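Local coordinates for alpha-fucosidase GH29 (Fusarium graminearum, PDB 4NI3), which hydrolyses alpha-L-fucosides and probably removes the alpha-1,6-linked fucose from the reducing-end N-acetylglucosamine of glycoprotein glycans, at residues Asp303-Ala308 against Leu340-Pro345; Asp286-Gly291 against Ser309-Thr314; Asp104-Ile109 against Ala156-Glu161. All blocks are in the same frame, centred on the assembly; numbering follows the deposited sequence. Where two conformers were deposited one is given.

Contact 1 (Asp303-Ala308 against Leu340-Pro345)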
ATOM      1  N   ASP A 303       2.903  -0.070   0.844  1.00 12.31           N
ATOM      2  CA  ASP A 303       3.574   1.196   0.596  1.00 12.82           C
ATOM      3  C   ASP A 303       5.035   0.862   0.310  1.00 12.59           C
ATOM      4  O   ASP A 303       5.664   0.094   1.053  1.00 12.92           O
ATOM      5  CB  ASP A 303       3.371   2.209   1.760  1.00 14.36           C
ATOM      6  CG  ASP A 303       4.337   2.010   2.930  1.00 14.21           C
ATOM      7  OD1 ASP A 303       4.176   1.058   3.731  1.00 15.62           O
ATOM      8  OD2 ASP A 303       5.254   2.821   3.065  1.00 14.42           O
ATOM      9  N   ASP A 304       5.529   1.327  -0.826  1.00 14.13           N
ATOM     10  CA  ASP A 304       6.890   1.039  -1.254  1.00 16.11           C
ATOM     11  C   ASP A 304       7.540   2.331  -1.642  1.00 14.24           C
ATOM     12  O   ASP A 304       6.881   3.377  -1.694  1.00 14.46           O
ATOM     13  CB  ASP A 304       6.897   0.052  -2.427  1.00 18.29           C
ATOM     14  CG  ASP A 304       8.135  -0.835  -2.466  1.00 18.72           C
ATOM     15  OD1 ASP A 304       9.133  -0.553  -1.789  1.00 17.31           O
ATOM     16  OD2 ASP A 304       8.084  -1.822  -3.230  1.00 21.12           O
ATOM     17  N   ALA A 305       8.841   2.282  -1.888  1.00 14.95           N
ATOM     18  CA  ALA A 305       9.631   3.472  -2.128  1.00 15.39           C
ATOM     19  C   ALA A 305      10.296   3.396  -3.488  1.00 16.17           C
ATOM     20  O   ALA A 305      10.615   2.323  -3.977  1.00 15.81           O
ATOM     21  CB  ALA A 305      10.667   3.645  -1.021  1.00 15.55           C
ATOM     22  N   ILE A 306      10.542   4.543  -4.089  1.00 14.23           N
ATOM     23  CA  ILE A 306      11.176   4.602  -5.395  1.00 14.05           C
ATOM     24  C   ILE A 306      12.678   4.235  -5.327  1.00 13.94           C
ATOM     25  O   ILE A 306      13.286   3.949  -6.371  1.00 16.26           O
ATOM     26  CB  ILE A 306      10.967   6.024  -6.028  1.00 13.84           C
ATOM     27  CG1 ILE A 306      11.222   5.991  -7.547  1.00 16.45           C
ATOM     28  CG2 ILE A 306      11.728   7.116  -5.249  1.00 14.79           C
ATOM     29  CD1 ILE A 306      10.544   7.147  -8.259  1.00 17.45           C
ATOM     30  N   SER A 307      13.250   4.263  -4.112  1.00 13.98           N
ATOM     31  CA  SER A 307      14.620   3.802  -3.872  1.00 14.70           C
ATOM     32  C   SER A 307      14.624   2.648  -2.882  1.00 17.31           C
ATOM     33  O   SER A 307      13.873   2.653  -1.903  1.00 16.71           O
ATOM     34  CB  SER A 307      15.484   4.934  -3.312  1.00 15.61           C
ATOM     35  OG  SER A 307      16.757   4.402  -2.936  1.00 17.55           O
ATOM     36  N   ALA A 308      15.512   1.686  -3.112  1.00 16.50           N
ATOM     37  CA  ALA A 308      15.723   0.592  -2.171  1.00 15.38           C
ATOM     38  C   ALA A 308      16.342   1.005  -0.840  1.00 17.22           C
ATOM     39  O   ALA A 308      16.160   0.311   0.166  1.00 17.69           O
ATOM     40  CB  ALA A 308      16.611  -0.455  -2.816  1.00 17.41           C
ATOM     41  N   LEU A 340       0.804   2.251  -2.706  1.00 12.47           N
ATOM     42  CA  LEU A 340       1.153   3.621  -2.407  1.00 12.59           C
ATOM     43  C   LEU A 340       2.667   3.737  -2.605  1.00 12.47           C
ATOM     44  O   LEU A 340       3.434   3.079  -1.890  1.00 14.10           O
ATOM     45  CB  LEU A 340       0.715   3.968  -0.981  1.00 12.15           C
ATOM     46  CG  LEU A 340       1.198   5.295  -0.398  1.00 13.54           C
ATOM     47  CD1 LEU A 340       0.781   6.520  -1.238  1.00 12.09           C
ATOM     48  CD2 LEU A 340       0.735   5.477   1.058  1.00 14.52           C
ATOM     49  N   LEU A 341       3.101   4.552  -3.565  1.00 11.97           N
ATOM     50  CA  LEU A 341       4.511   4.752  -3.868  1.00 11.51           C
ATOM     51  C   LEU A 341       5.046   6.028  -3.249  1.00 13.01           C
ATOM     52  O   LEU A 341       4.495   7.113  -3.486  1.00 12.79           O
ATOM     53  CB  LEU A 341       4.721   4.768  -5.385  1.00 13.23           C
ATOM     54  CG  LEU A 341       6.157   5.010  -5.854  1.00 13.94           C
ATOM     55  CD1 LEU A 341       7.084   3.886  -5.406  1.00 15.74           C
ATOM     56  CD2 LEU A 341       6.216   5.175  -7.372  1.00 17.60           C
ATOM     57  N   ASN A 342       6.144   5.905  -2.508  1.00 13.01           N
ATOM     58  CA  ASN A 342       6.875   7.044  -1.961  1.00 11.95           C
ATOM     59  C   ASN A 342       7.908   7.590  -2.935  1.00 13.29           C
ATOM     60  O   ASN A 342       8.686   6.809  -3.524  1.00 13.54           O
ATOM     61  CB  ASN A 342       7.578   6.632  -0.673  1.00 11.74           C
ATOM     62  CG  ASN A 342       8.499   7.702  -0.168  1.00 13.75           C
ATOM     63  OD1 ASN A 342       8.048   8.653   0.465  1.00 13.30           O
ATOM     64  ND2 ASN A 342       9.800   7.585  -0.479  1.00 12.94           N
ATOM     65  N   ILE A 343       7.906   8.912  -3.105  1.00 13.04           N
ATOM     66  CA  ILE A 343       8.957   9.608  -3.835  1.00 13.10           C
ATOM     67  C   ILE A 343       9.729  10.520  -2.898  1.00 13.64           C
ATOM     68  O   ILE A 343       9.343  10.705  -1.749  1.00 13.35           O
ATOM     69  CB  ILE A 343       8.387  10.391  -5.033  1.00 11.85           C
ATOM     70  CG1 ILE A 343       7.433  11.499  -4.574  1.00 12.82           C
ATOM     71  CG2 ILE A 343       7.702   9.403  -6.006  1.00 13.91           C
ATOM     72  CD1 ILE A 343       6.839  12.302  -5.771  1.00 15.09           C
ATOM     73  N   SER A 344      10.832  11.094  -3.396  1.00 13.80           N
ATOM     74  CA  SER A 344      11.875  11.611  -2.509  1.00 14.15           C
ATOM     75  C   SER A 344      12.464  12.920  -3.013  1.00 13.99           C
ATOM     76  O   SER A 344      13.544  12.940  -3.589  1.00 14.60           O
ATOM     77  CB  SER A 344      12.995  10.579  -2.384  1.00 15.37           C
ATOM     78  OG  SER A 344      12.508   9.373  -1.822  1.00 14.96           O
ATOM     79  N   PRO A 345      11.781  14.047  -2.763  1.00 14.52           N
ATOM     80  CA  PRO A 345      12.338  15.345  -3.141  1.00 14.43           C
ATOM     81  C   PRO A 345      13.608  15.655  -2.360  1.00 14.92           C
ATOM     82  O   PRO A 345      13.759  15.234  -1.197  1.00 15.56           O
ATOM     83  CB  PRO A 345      11.231  16.337  -2.760  1.00 14.10           C
ATOM     84  CG  PRO A 345       9.953  15.475  -2.649  1.00 14.86           C
ATOM     85  CD  PRO A 345      10.458  14.151  -2.128  1.00 14.21           C
TER
HETATM   86  O   HOH W   1      12.430   6.487  -1.915  1.00 14.93           O

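Contact 2 (Asp286-Gly291 against Ser309-Thr314)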
ATOM      1  N   ASP A 286      -1.214  -2.358   5.977  1.00 14.51           N
ATOM      2  CA  ASP A 286      -0.224  -1.853   5.043  1.00 12.79           C
ATOM      3  C   ASP A 286       1.077  -2.655   5.139  1.00 14.77           C
ATOM      4  O   ASP A 286       1.701  -2.799   6.213  1.00 14.80           O
ATOM      5  CB  ASP A 286      -0.003  -0.349   5.312  1.00 13.74           C
ATOM      6  CG  ASP A 286       1.070   0.242   4.449  1.00 13.16           C
ATOM      7  OD1 ASP A 286       2.236  -0.192   4.577  1.00 16.70           O
ATOM      8  OD2 ASP A 286       0.787   1.171   3.659  1.00 16.34           O
ATOM      9  N   TRP A 287       1.479  -3.191   3.999  1.00 13.73           N
ATOM     10  CA  TRP A 287       2.678  -4.014   3.873  1.00 13.66           C
ATOM     11  C   TRP A 287       3.818  -3.145   3.379  1.00 13.48           C
ATOM     12  O   TRP A 287       3.724  -2.542   2.316  1.00 15.00           O
ATOM     13  CB  TRP A 287       2.428  -5.141   2.871  1.00 14.36           C
ATOM     14  CG  TRP A 287       1.382  -6.144   3.302  1.00 14.28           C
ATOM     15  CD1 TRP A 287       0.067  -5.917   3.543  1.00 14.27           C
ATOM     16  CD2 TRP A 287       1.588  -7.553   3.505  1.00 14.16           C
ATOM     17  NE1 TRP A 287      -0.572  -7.094   3.898  1.00 15.82           N
ATOM     18  CE2 TRP A 287       0.343  -8.111   3.868  1.00 15.98           C
ATOM     19  CE3 TRP A 287       2.696  -8.386   3.399  1.00 16.03           C
ATOM     20  CZ2 TRP A 287       0.184  -9.478   4.150  1.00 15.79           C
ATOM     21  CZ3 TRP A 287       2.534  -9.747   3.675  1.00 18.46           C
ATOM     22  CH2 TRP A 287       1.288 -10.267   4.038  1.00 17.50           C
ATOM     23  N   GLU A 288       4.887  -3.038   4.147  1.00 15.18           N
ATOM     24  CA  GLU A 288       5.984  -2.111   3.875  1.00 13.88           C
ATOM     25  C   GLU A 288       7.035  -2.693   2.935  1.00 14.21           C
ATOM     26  O   GLU A 288       7.570  -3.786   3.213  1.00 15.84           O
ATOM     27  CB  GLU A 288       6.638  -1.723   5.215  1.00 14.41           C
ATOM     28  CG  GLU A 288       7.850  -0.816   5.065  1.00 14.17           C
ATOM     29  CD  GLU A 288       8.470  -0.412   6.406  1.00 14.62           C
ATOM     30  OE1 GLU A 288       7.827  -0.622   7.453  1.00 16.73           O
ATOM     31  OE2 GLU A 288       9.620   0.078   6.378  1.00 15.66           O
ATOM     32  N   ARG A 289       7.363  -2.019   1.839  1.00 14.36           N
ATOM     33  CA  ARG A 289       8.399  -2.493   0.912  1.00 15.49           C
ATOM     34  C   ARG A 289       8.179  -3.937   0.520  1.00 15.22           C
ATOM     35  O   ARG A 289       9.114  -4.723   0.479  1.00 16.54           O
ATOM     36  CB  ARG A 289       9.799  -2.341   1.514  1.00 16.49           C
ATOM     37  CG  ARG A 289      10.258  -0.887   1.582  1.00 15.78           C
ATOM     38  CD  ARG A 289      11.737  -0.851   1.939  1.00 14.87           C
ATOM     39  NE  ARG A 289      12.297   0.503   2.021  1.00 15.10           N
ATOM     40  CZ  ARG A 289      12.746   1.201   0.980  1.00 15.87           C
ATOM     41  NH1 ARG A 289      12.619   0.726  -0.259  1.00 15.41           N
ATOM     42  NH2 ARG A 289      13.240   2.417   1.176  1.00 17.47           N
ATOM     43  N   GLY A 290       6.940  -4.301   0.258  1.00 14.48           N
ATOM     44  CA  GLY A 290       6.648  -5.679  -0.126  1.00 15.44           C
ATOM     45  C   GLY A 290       5.150  -5.851  -0.167  1.00 16.95           C
ATOM     46  O   GLY A 290       4.401  -4.903  -0.378  1.00 17.86           O
ATOM     47  N   GLY A 291       4.690  -7.066   0.069  1.00 18.31           N
ATOM     48  CA  GLY A 291       3.283  -7.389  -0.076  1.00 16.37           C
ATOM     49  C   GLY A 291       3.188  -8.899  -0.007  1.00 16.00           C
ATOM     50  O   GLY A 291       4.207  -9.596   0.010  1.00 16.71           O
ATOM     51  N   SER A 309      17.097   2.098  -0.826  1.00 15.84           N
ATOM     52  CA  SER A 309      17.966   2.384   0.309  1.00 17.29           C
ATOM     53  C   SER A 309      17.417   3.395   1.297  1.00 16.34           C
ATOM     54  O   SER A 309      17.893   3.468   2.415  1.00 17.76           O
ATOM     55  CB  SER A 309      19.321   2.881  -0.184  1.00 18.65           C
ATOM     56  OG  SER A 309      19.196   4.166  -0.788  1.00 19.35           O
ATOM     57  N   SER A 310      16.414   4.172   0.892  1.00 15.43           N
ATOM     58  CA  SER A 310      15.926   5.256   1.723  1.00 15.07           C
ATOM     59  C   SER A 310      14.559   5.678   1.248  1.00 14.11           C
ATOM     60  O   SER A 310      14.252   5.512   0.076  1.00 14.52           O
ATOM     61  CB  SER A 310      16.881   6.433   1.641  1.00 14.51           C
ATOM     62  OG  SER A 310      16.436   7.530   2.420  1.00 15.37           O
ATOM     63  N   TRP A 311      13.771   6.246   2.147  1.00 14.60           N
ATOM     64  CA  TRP A 311      12.510   6.903   1.756  1.00 13.67           C
ATOM     65  C   TRP A 311      12.732   8.365   1.444  1.00 14.13           C
ATOM     66  O   TRP A 311      11.898   8.996   0.812  1.00 14.94           O
ATOM     67  CB  TRP A 311      11.483   6.763   2.880  1.00 14.97           C
ATOM     68  CG  TRP A 311      11.183   5.333   3.200  1.00 13.54           C
ATOM     69  CD1 TRP A 311      11.936   4.483   3.978  1.00 13.67           C
ATOM     70  CD2 TRP A 311      10.071   4.559   2.723  1.00 13.25           C
ATOM     71  NE1 TRP A 311      11.344   3.239   4.015  1.00 14.33           N
ATOM     72  CE2 TRP A 311      10.204   3.256   3.262  1.00 13.61           C
ATOM     73  CE3 TRP A 311       8.951   4.853   1.933  1.00 14.76           C
ATOM     74  CZ2 TRP A 311       9.264   2.249   3.025  1.00 14.61           C
ATOM     75  CZ3 TRP A 311       8.037   3.846   1.679  1.00 13.84           C
ATOM     76  CH2 TRP A 311       8.206   2.561   2.211  1.00 14.27           C
ATOM     77  N   SER A 312      13.852   8.905   1.900  1.00 14.10           N
ATOM     78  CA  SER A 312      14.166  10.325   1.770  1.00 14.49           C
ATOM     79  C   SER A 312      15.417  10.528   0.912  1.00 15.27           C
ATOM     80  O   SER A 312      16.308   9.676   0.898  1.00 16.22           O
ATOM     81  CB  SER A 312      14.344  10.915   3.170  1.00 16.09           C
ATOM     82  OG  SER A 312      14.769  12.265   3.143  1.00 16.88           O
ATOM     83  N   TYR A 313      15.488  11.636   0.183  1.00 15.41           N
ATOM     84  CA  TYR A 313      16.596  11.851  -0.742  1.00 14.80           C
ATOM     85  C   TYR A 313      17.953  11.861  -0.041  1.00 14.59           C
ATOM     86  O   TYR A 313      18.146  12.535   0.964  1.00 16.30           O
ATOM     87  CB  TYR A 313      16.404  13.167  -1.504  1.00 15.83           C
ATOM     88  CG  TYR A 313      17.556  13.442  -2.419  1.00 17.57           C
ATOM     89  CD1 TYR A 313      17.585  12.889  -3.684  1.00 17.07           C
ATOM     90  CD2 TYR A 313      18.630  14.244  -2.010  1.00 17.33           C
ATOM     91  CE1 TYR A 313      18.660  13.120  -4.535  1.00 18.68           C
ATOM     92  CE2 TYR A 313      19.710  14.471  -2.857  1.00 18.74           C
ATOM     93  CZ  TYR A 313      19.708  13.883  -4.111  1.00 20.52           C
ATOM     94  OH  TYR A 313      20.745  14.109  -4.988  1.00 28.04           O
ATOM     95  N   THR A 314      18.892  11.110  -0.601  1.00 15.02           N
ATOM     96  CA  THR A 314      20.268  11.175  -0.132  1.00 15.20           C
ATOM     97  C   THR A 314      21.189  11.352  -1.336  1.00 16.58           C
ATOM     98  O   THR A 314      20.896  10.897  -2.443  1.00 16.55           O
ATOM     99  CB  THR A 314      20.654   9.901   0.660  1.00 15.67           C
ATOM    100  OG1 THR A 314      20.533   8.768  -0.201  1.00 18.59           O
ATOM    101  CG2 THR A 314      19.728   9.697   1.867  1.00 16.50           C
TER
HETATM  102  O   HOH W   2      11.852   0.603   4.934  1.00 17.13           O

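Contact 3 (Asp104-Ile109 against Ala156-Glu161)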
ATOM      1  N   ASP A 104       8.880  23.999  -5.970  1.00 16.25           N
ATOM      2  CA  ASP A 104       7.712  24.204  -6.824  1.00 16.98           C
ATOM      3  C   ASP A 104       6.685  23.117  -6.507  1.00 15.16           C
ATOM      4  O   ASP A 104       6.583  22.129  -7.221  1.00 15.97           O
ATOM      5  CB  ASP A 104       8.139  24.191  -8.295  1.00 16.92           C
ATOM      6  CG  ASP A 104       7.039  24.654  -9.252  1.00 19.88           C
ATOM      7  OD1 ASP A 104       5.851  24.741  -8.856  1.00 19.47           O
ATOM      8  OD2 ASP A 104       7.379  24.915 -10.425  1.00 24.72           O
ATOM      9  N   PRO A 105       5.910  23.296  -5.435  1.00 14.75           N
ATOM     10  CA  PRO A 105       4.972  22.224  -5.073  1.00 15.21           C
ATOM     11  C   PRO A 105       3.893  22.012  -6.126  1.00 16.59           C
ATOM     12  O   PRO A 105       3.452  20.884  -6.332  1.00 15.69           O
ATOM     13  CB  PRO A 105       4.380  22.707  -3.743  1.00 16.42           C
ATOM     14  CG  PRO A 105       4.593  24.188  -3.750  1.00 16.32           C
ATOM     15  CD  PRO A 105       5.914  24.385  -4.440  1.00 16.16           C
ATOM     16  N   GLU A 106       3.471  23.079  -6.793  1.00 16.69           N
ATOM     17  CA  GLU A 106       2.468  22.873  -7.831  1.00 16.72           C
ATOM     18  C   GLU A 106       2.989  21.981  -8.943  1.00 16.65           C
ATOM     19  O   GLU A 106       2.282  21.087  -9.373  1.00 15.85           O
ATOM     20  CB  GLU A 106       1.975  24.187  -8.407  1.00 18.59           C
ATOM     21  CG  GLU A 106       0.805  23.901  -9.342  1.00 17.74           C
ATOM     22  CD  GLU A 106      -0.069  25.109  -9.567  1.00 30.10           C
ATOM     23  OE1 GLU A 106       0.318  26.211  -9.117  1.00 34.94           O
ATOM     24  OE2 GLU A 106      -1.139  24.945 -10.194  1.00 29.07           O
ATOM     25  N   ALA A 107       4.222  22.202  -9.389  1.00 15.26           N
ATOM     26  CA  ALA A 107       4.777  21.344 -10.442  1.00 14.27           C
ATOM     27  C   ALA A 107       4.872  19.884  -9.967  1.00 13.34           C
ATOM     28  O   ALA A 107       4.594  18.968 -10.742  1.00 14.99           O
ATOM     29  CB  ALA A 107       6.143  21.836 -10.871  1.00 16.16           C
ATOM     30  N   ILE A 108       5.256  19.661  -8.708  1.00 15.89           N
ATOM     31  CA  ILE A 108       5.356  18.298  -8.199  1.00 14.34           C
ATOM     32  C   ILE A 108       3.973  17.637  -8.197  1.00 13.31           C
ATOM     33  O   ILE A 108       3.812  16.493  -8.619  1.00 14.24           O
ATOM     34  CB  ILE A 108       5.996  18.294  -6.809  1.00 14.59           C
ATOM     35  CG1 ILE A 108       7.493  18.573  -6.966  1.00 16.50           C
ATOM     36  CG2 ILE A 108       5.805  16.946  -6.102  1.00 14.89           C
ATOM     37  CD1 ILE A 108       8.240  18.854  -5.655  1.00 18.32           C
ATOM     38  N   ILE A 109       2.951  18.384  -7.785  1.00 13.79           N
ATOM     39  CA  ILE A 109       1.619  17.801  -7.772  1.00 15.01           C
ATOM     40  C   ILE A 109       1.106  17.533  -9.188  1.00 15.26           C
ATOM     41  O   ILE A 109       0.451  16.541  -9.400  1.00 13.63           O
ATOM     42  CB  ILE A 109       0.629  18.690  -6.989  1.00 12.84           C
ATOM     43  CG1 ILE A 109       1.049  18.722  -5.517  1.00 13.00           C
ATOM     44  CG2 ILE A 109      -0.799  18.157  -7.096  1.00 13.94           C
ATOM     45  CD1 ILE A 109       1.232  17.315  -4.900  1.00 14.17           C
ATOM     46  N   ALA A 156      -1.874  19.889   0.633  1.00 13.04           N
ATOM     47  CA  ALA A 156      -3.256  19.447   0.661  1.00 13.85           C
ATOM     48  C   ALA A 156      -4.119  20.240  -0.309  1.00 15.55           C
ATOM     49  O   ALA A 156      -4.940  19.673  -1.059  1.00 14.34           O
ATOM     50  CB  ALA A 156      -3.818  19.548   2.067  1.00 13.89           C
ATOM     51  N   ASP A 157      -3.950  21.552  -0.299  1.00 14.29           N
ATOM     52  CA  ASP A 157      -4.749  22.413  -1.162  1.00 15.03           C
ATOM     53  C   ASP A 157      -4.440  22.094  -2.609  1.00 14.25           C
ATOM     54  O   ASP A 157      -5.353  22.077  -3.456  1.00 15.35           O
ATOM     55  CB  ASP A 157      -4.476  23.896  -0.867  1.00 15.32           C
ATOM     56  CG  ASP A 157      -5.106  24.365   0.443  1.00 23.68           C
ATOM     57  OD1 ASP A 157      -5.904  23.613   1.037  1.00 19.06           O
ATOM     58  OD2 ASP A 157      -4.830  25.515   0.868  1.00 22.31           O
ATOM     59  N   LEU A 158      -3.167  21.855  -2.932  1.00 13.43           N
ATOM     60  CA  LEU A 158      -2.828  21.497  -4.311  1.00 14.62           C
ATOM     61  C   LEU A 158      -3.345  20.141  -4.740  1.00 13.70           C
ATOM     62  O   LEU A 158      -3.791  19.987  -5.877  1.00 14.58           O
ATOM     63  CB  LEU A 158      -1.314  21.552  -4.514  1.00 16.41           C
ATOM     64  CG  LEU A 158      -0.747  22.969  -4.512  1.00 14.59           C
ATOM     65  CD1 LEU A 158       0.782  22.951  -4.390  1.00 17.38           C
ATOM     66  CD2 LEU A 158      -1.186  23.684  -5.801  1.00 18.66           C
ATOM     67  N   VAL A 159      -3.322  19.160  -3.845  1.00 12.58           N
ATOM     68  CA  VAL A 159      -3.880  17.852  -4.174  1.00 13.22           C
ATOM     69  C   VAL A 159      -5.377  17.981  -4.495  1.00 15.00           C
ATOM     70  O   VAL A 159      -5.852  17.419  -5.482  1.00 14.92           O
ATOM     71  CB  VAL A 159      -3.607  16.854  -3.008  1.00 12.48           C
ATOM     72  CG1 VAL A 159      -4.428  15.576  -3.143  1.00 14.11           C
ATOM     73  CG2 VAL A 159      -2.111  16.511  -2.955  1.00 14.02           C
ATOM     74  N   ARG A 160      -6.109  18.763  -3.702  0.54 14.66           N
ATOM     75  CA  ARG A 160      -7.536  18.952  -3.969  0.54 17.05           C
ATOM     76  C   ARG A 160      -7.761  19.712  -5.277  0.54 16.50           C
ATOM     77  O   ARG A 160      -8.672  19.370  -6.040  0.54 18.53           O
ATOM     78  CB  ARG A 160      -8.220  19.677  -2.801  0.54 16.92           C
ATOM     79  CG  ARG A 160      -9.028  18.767  -1.860  0.54 19.29           C
ATOM     80  CD  ARG A 160      -8.209  17.587  -1.365  0.54 25.19           C
ATOM     81  NE  ARG A 160      -8.481  17.221   0.028  0.54 22.21           N
ATOM     82  CZ  ARG A 160      -9.309  16.257   0.441  0.54 25.82           C
ATOM     83  NH1 ARG A 160      -9.437  16.030   1.738  0.54 26.11           N
ATOM     84  NH2 ARG A 160     -10.015  15.522  -0.405  0.54 17.07           N
ATOM     85  N   GLU A 161      -6.928  20.708  -5.563  1.00 14.98           N
ATOM     86  CA  GLU A 161      -7.041  21.476  -6.821  1.00 17.80           C
ATOM     87  C   GLU A 161      -6.900  20.573  -8.026  1.00 17.39           C
ATOM     88  O   GLU A 161      -7.449  20.832  -9.099  1.00 19.80           O
ATOM     89  CB  GLU A 161      -5.978  22.563  -6.916  1.00 15.28           C
ATOM     90  CG  GLU A 161      -6.188  23.767  -5.996  1.00 22.17           C
ATOM     91  CD  GLU A 161      -5.089  24.808  -6.120  1.00 37.13           C
ATOM     92  OE1 GLU A 161      -4.410  24.838  -7.170  1.00 26.32           O
ATOM     93  OE2 GLU A 161      -4.917  25.608  -5.169  1.00 39.81           O
TER
HETATM   94  O   HOH W   3      -2.990  23.330  -9.240  1.00 21.89           O
HETATM   95  O   HOH W   4      -2.268  26.911  -7.305  1.00 33.73           O

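Contact 1 (Asp303-Ala308 against Leu340-Pro345)
The carbonyl oxygen Asp304 O is gripped twice by the strand beside it: Asn342 N donates to it at 2.8 Å (N-H...O 169°), and Leu341 CA brings a C-H to the same oxygen at 3.5 Å. The ladder goes on in both directions. Asp304 N gives its hydrogen to Leu340 O at 2.9 Å, and Ile306 N reaches Asn342 O at 3.0 Å in a more bent bond (141°). Asp304 thus bonds to both Leu340 and Asn342, the pattern of a parallel pair of strands.

Asp303, Ala305, Leu340 and Asn342 face the barrel interior. The carboxylate of Asp303 turns away from Leu340, its OD2 hydrogen-bonded to Tyr32 and to a bound glycerol. Asn342 suits a place where donor and acceptor are both needed: OD1 is hydrogen-bonded to His34, while ND2 gives a hydrogen to Trp311 O and a weak one to a water. That water also accepts from Ser307 N and donates to Ser344 OG at 2.9 Å, joining the two strand ends just past the sheet; Ser344 OG is also hydrogen-bonded to Trp311 O. The small methyl of Ala305 fits beside the amide, CB to Asn342 ND2 being 4.1 Å.

Leu341 and Ile306 are apolar because they meet the outer layer. Leu341 CD1 lies 3.8 Å from Ile306 N. In Ile306, CG1 anti to the backbone N (chi1 -162°) leaves CG2 between N and the carbonyl carbon, where it lies beside Ile343 CA at 4.0 Å.

Strands 300-305 and 337-343 are the seventh and eighth of the TIM barrel, joined by helix 322-334 in a beta-alpha-beta unit. Strand 29-33 flanks the eighth and closes the barrel, while helix 353-369 packs outside against Ile306, Leu341 and Ile343.

Contact 2 (Asp286-Gly291 against Ser309-Thr314)
Arg289 lays its side chain past the indole of Trp311, and the main interaction between them is cation-pi. Arg289 CZ is 4.2 Å from the centroid of the five-membered ring, displaced from its normal by 29°, and NH2 sits over one face of the indole, toward its rim, 3.5 Å from Trp311 NE1. The guanidinium is tilted steeply against the indole, their planes 59° apart, so the NE-NH2 side of the cation approaches the ring while the group does not lie flat on it.

Van der Waals contact extends to the CZ2-CH2 side of the six-membered ring. The chain of Arg289, extended from CG to NE, runs opposite in direction to the indole and brings CG to 3.6 Å from Trp311 CZ2. Glu288 adds its CG to the same ring atom at 3.9 Å. A long, flexible arginine is suited to this place because its methylenes can pack on the ring while its charged end still finds oxygens.

The contact lies at the C-terminal end of the strands of a TIM barrel, the end where enzymes of this fold carry their active sites: Arg289 directly follows strand 284-288, and Trp311 lies in the loop between strand 300-305 and helix 322-334.

Polar links are carried largely by a water. It accepts from Trp311 NE1 at 2.8 Å, in the plane of the indole, and from Arg289 NE at 2.9 Å, and it donates to Glu288 OE2 at 2.7 Å. The other oxygen, Glu288 OE1, pairs with Lys272 and bonds a bound Tris molecule, probably from the crystallisation liquor. Arg289 NH1 donates to Ser307 O, anchoring the guanidinium to the start of the loop. Within that loop Ser310 OG donates to Ser312 O at 2.6 Å, on a lone pair in the carbonyl plane.

Contact 3 (Asp104-Ile109 against Ala156-Glu161)
Leu158 holds CG anti to its own carbonyl carbon (chi1 -71°), which carries its two methyls across to the first turn of helix 105-114; Ile109 has CG1 likewise anti to its carbonyl carbon (chi1 -65°) and sends CG1 back to 3.8 Å from Leu158 CB. Leucine fits this spot because its branched tip serves two neighbours at once. CD1 touches Pro105 CB at 3.7 Å and lies 3.6 Å from Glu106 N, while CD2 meets the methylenes of Glu106, whose side chain crosses that of Leu158 at about a right angle. Beta-branched Ile109 touches with both branches, CG2 against Leu158 O and CD1 against Val159 CG2 at 4.0 Å.

Toward solvent the contact turns polar. Glu106 and Glu161 hold like charges, Glu106 OE2 to Glu161 OE1 4.5 Å apart, and two waters span the gap, each donating to both carboxylates; they probably ease the repulsion. Asp104 is the N-cap of helix 105-114, its OD1 taking the hydrogen of Ala107 N from above the carboxylate plane.

The short helical segments cross at -43°, with axes 9.8 Å apart. They are neighbours in the outer layer of the barrel, helix 105-114 leading into strand 119-125 and helix 151-161 into strand 165-170, and Trp155 of the second helix adds its side chain against Pro105, Ile108 and Ile109.

All three contacts belong to the TIM-barrel domain. Contact 3 comes first along the chain and closes before the others open; the segments of contacts 1 and 2 alternate. Those two have centres about 6 Å apart and touch directly, sharing the barrel's sheet, where strand 284-288 neighbours strand 300-305. One chain run from Asp303 to Thr314 serves both, first as a strand of the wall and then as a loop on the rim. Contact 3 packs two outer helices, its centre about 18 Å from that of contact 1 and 23 Å from that of contact 2. Contacts 1 and 2 shape the C-terminal mouth of the barrel, where the bound glycerol and Tris lie and TIM-barrel enzymes keep their active sites.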